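Local coordinates for protein histone-lysine N-methyltransferase, H3 lysine-9 specific SUVH4 (PDB 4QEO) that methylates histone H3 to set a repressive chromatin mark, and binds methylated DNA, coupling histone methylation to DNA methylation in Arabidopsis, at residues A[331-336]-A[348-353]. Numbering follows the deposited sequence.
Sequences VFECGP and TSQKRL. With ZN (zinc ion), chain F; ZN (zinc ion), chain G.
Four hydrogen bonds join 331-336 to 348-353, and three end on the carboxylate of Glu-333. Its chain runs extended beyond CG (chi2 -174°), carrying the charge across to the 3-10 turn at 348-350. There OE2 takes two bonds, one from Ser-349 N at 2.9 Å and one from Ser-349 OG at 2.8 Å. Serine suits the place: with OG between its backbone N and carbonyl carbon (chi1 77°), hydroxyl and amide close on the same oxygen from opposite faces of the carboxylate, each well out of its plane.

The other oxygen meets Gln-350 tip to tip. NE2 of Gln-350 lies 2.8 Å from Glu-333 OE1, the amide plane turned 51° from the carboxylate. Gln-350 NE2 also donates to Cys-334 O, at 2.8 Å, nearly along the C=O axis and in the amide plane. A primary amide has two N-H groups, so glutamine can bridge a side chain and the neighbouring main chain.

Arg-483, from strand 483-488, forms a salt bridge with Glu-333 OE1 and a hydrogen bond with Ser-349 OG, which would favour the ionised form of this buried carboxylate. An alanine at Glu-333 would remove the acceptor of three bonds, and would probably loosen the turn and cost Arg-483 a salt-bridge partner.

The next residue is a metal ligand: Cys-334 SG bridges two zinc ions of the triangular pre-SET cluster, 2.5 Å from the ion of chain F and 2.2 Å from that of chain G. Cys-292, Cys-306 and Cys-338 complete one site, Cys-298, Cys-340 and Cys-344 the other. Strand 331-332 lies parallel to 467-473 at the edge of a mixed sheet, while Ser-349 and Gln-350 touch 483-488, the next strand in; the contact thus ties the zinc cluster to SET-domain strands.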
loop_
_atom_site.group_PDB
_atom_site.type_symbol
_atom_site.label_atom_id
_atom_site.label_comp_id
_atom_site.label_asym_id
_atom_site.label_seq_id
_atom_site.Cartn_x
_atom_site.Cartn_y
_atom_site.Cartn_z
ATOM N N VAL A 331 0.564 8.301 -18.955
ATOM C CA VAL A 331 1.515 9.211 -18.329
ATOM C C VAL A 331 2.588 9.552 -19.364
ATOM O O VAL A 331 3.065 8.674 -20.078
ATOM C CB VAL A 331 2.153 8.583 -17.042
ATOM C CG1 VAL A 331 3.379 9.363 -16.590
ATOM C CG2 VAL A 331 1.139 8.509 -15.914
ATOM N N PHE A 332 2.933 10.832 -19.468
ATOM C CA PHE A 332 3.944 11.283 -20.418
ATOM C C PHE A 332 5.238 11.616 -19.697
ATOM O O PHE A 332 5.367 12.673 -19.079
ATOM C CB PHE A 332 3.462 12.510 -21.186
ATOM C CG PHE A 332 2.361 12.227 -22.173
ATOM C CD1 PHE A 332 2.652 11.784 -23.454
ATOM C CD2 PHE A 332 1.036 12.430 -21.829
ATOM C CE1 PHE A 332 1.639 11.539 -24.373
ATOM C CE2 PHE A 332 0.019 12.189 -22.743
ATOM C CZ PHE A 332 0.324 11.745 -24.017
ATOM N N GLU A 333 6.191 10.701 -19.776
ATOM C CA GLU A 333 7.469 10.883 -19.125
ATOM C C GLU A 333 8.469 11.562 -20.043
ATOM O O GLU A 333 8.353 11.511 -21.275
ATOM C CB GLU A 333 8.033 9.540 -18.662
ATOM C CG GLU A 333 7.443 9.044 -17.346
ATOM C CD GLU A 333 8.106 7.774 -16.827
ATOM O OE1 GLU A 333 9.026 7.244 -17.487
ATOM O OE2 GLU A 333 7.702 7.300 -15.749
ATOM N N CYS A 334 9.457 12.191 -19.421
ATOM C CA CYS A 334 10.614 12.690 -20.138
ATOM C C CYS A 334 11.329 11.520 -20.822
ATOM O O CYS A 334 11.307 10.379 -20.337
ATOM C CB CYS A 334 11.546 13.446 -19.188
ATOM S SG CYS A 334 10.871 15.037 -18.561
ATOM N N GLY A 335 11.940 11.806 -21.966
ATOM C CA GLY A 335 12.525 10.768 -22.790
ATOM C C GLY A 335 13.940 11.068 -23.256
ATOM O O GLY A 335 14.606 11.940 -22.712
ATOM N N PRO A 336 14.403 10.331 -24.271
ATOM C CA PRO A 336 15.774 10.366 -24.800
ATOM C C PRO A 336 16.244 11.753 -25.268
ATOM O O PRO A 336 17.437 12.063 -25.160
ATOM C CB PRO A 336 15.704 9.397 -25.990
ATOM C CG PRO A 336 14.631 8.420 -25.593
ATOM C CD PRO A 336 13.592 9.276 -24.910
ATOM N N THR A 348 10.178 9.011 -13.371
ATOM C CA THR A 348 9.985 8.044 -12.269
ATOM C C THR A 348 10.061 6.539 -12.613
ATOM O O THR A 348 10.818 5.809 -11.972
ATOM C CB THR A 348 8.722 8.362 -11.452
ATOM O OG1 THR A 348 8.928 9.594 -10.756
ATOM C CG2 THR A 348 8.414 7.244 -10.426
ATOM N N SER A 349 9.337 6.077 -13.636
ATOM C CA SER A 349 9.320 4.637 -13.926
ATOM C C SER A 349 10.572 4.115 -14.632
ATOM O O SER A 349 10.708 2.911 -14.856
ATOM C CB SER A 349 8.074 4.239 -14.719
ATOM O OG SER A 349 8.199 4.610 -16.073
ATOM N N GLN A 350 11.489 5.014 -14.973
ATOM C CA GLN A 350 12.699 4.622 -15.691
ATOM C C GLN A 350 13.817 4.278 -14.719
ATOM O O GLN A 350 14.869 3.774 -15.102
ATOM C CB GLN A 350 13.167 5.749 -16.615
ATOM C CG GLN A 350 12.218 6.041 -17.769
ATOM C CD GLN A 350 12.459 7.418 -18.402
ATOM O OE1 GLN A 350 13.602 7.883 -18.529
ATOM N NE2 GLN A 350 11.379 8.067 -18.803
ATOM N N LYS A 351 13.592 4.575 -13.452
ATOM C CA LYS A 351 14.658 4.432 -12.485
ATOM C C LYS A 351 14.854 2.977 -12.057
ATOM O O LYS A 351 14.046 2.095 -12.381
ATOM C CB LYS A 351 14.430 5.388 -11.312
ATOM C CG LYS A 351 14.487 6.839 -11.791
ATOM C CD LYS A 351 14.250 7.855 -10.689
ATOM C CE LYS A 351 14.359 9.279 -11.249
ATOM N NZ LYS A 351 14.240 10.309 -10.178
ATOM N N ARG A 352 15.949 2.732 -11.352
ATOM C CA ARG A 352 16.346 1.380 -11.010
ATOM C C ARG A 352 15.382 0.789 -9.994
ATOM O O ARG A 352 14.689 1.519 -9.280
ATOM C CB ARG A 352 17.752 1.394 -10.437
ATOM C CG ARG A 352 17.839 2.216 -9.194
ATOM C CD ARG A 352 19.270 2.439 -8.798
ATOM N NE ARG A 352 19.355 3.128 -7.517
ATOM C CZ ARG A 352 20.496 3.520 -6.968
ATOM N NH1 ARG A 352 21.637 3.282 -7.599
ATOM N NH2 ARG A 352 20.495 4.140 -5.795
ATOM N N LEU A 353 15.339 -0.537 -9.943
ATOM C CA LEU A 353 14.476 -1.236 -9.009
ATOM C C LEU A 353 14.782 -0.748 -7.593
ATOM O O LEU A 353 15.934 -0.762 -7.159
ATOM C CB LEU A 353 14.675 -2.748 -9.146
ATOM C CG LEU A 353 13.947 -3.628 -8.131
ATOM C CD1 LEU A 353 12.448 -3.403 -8.213
ATOM C CD2 LEU A 353 14.298 -5.086 -8.386
HETATM ZN ZN ZN F . 10.854 16.116 -20.795
HETATM ZN ZN ZN G . 12.478 15.838 -17.250
#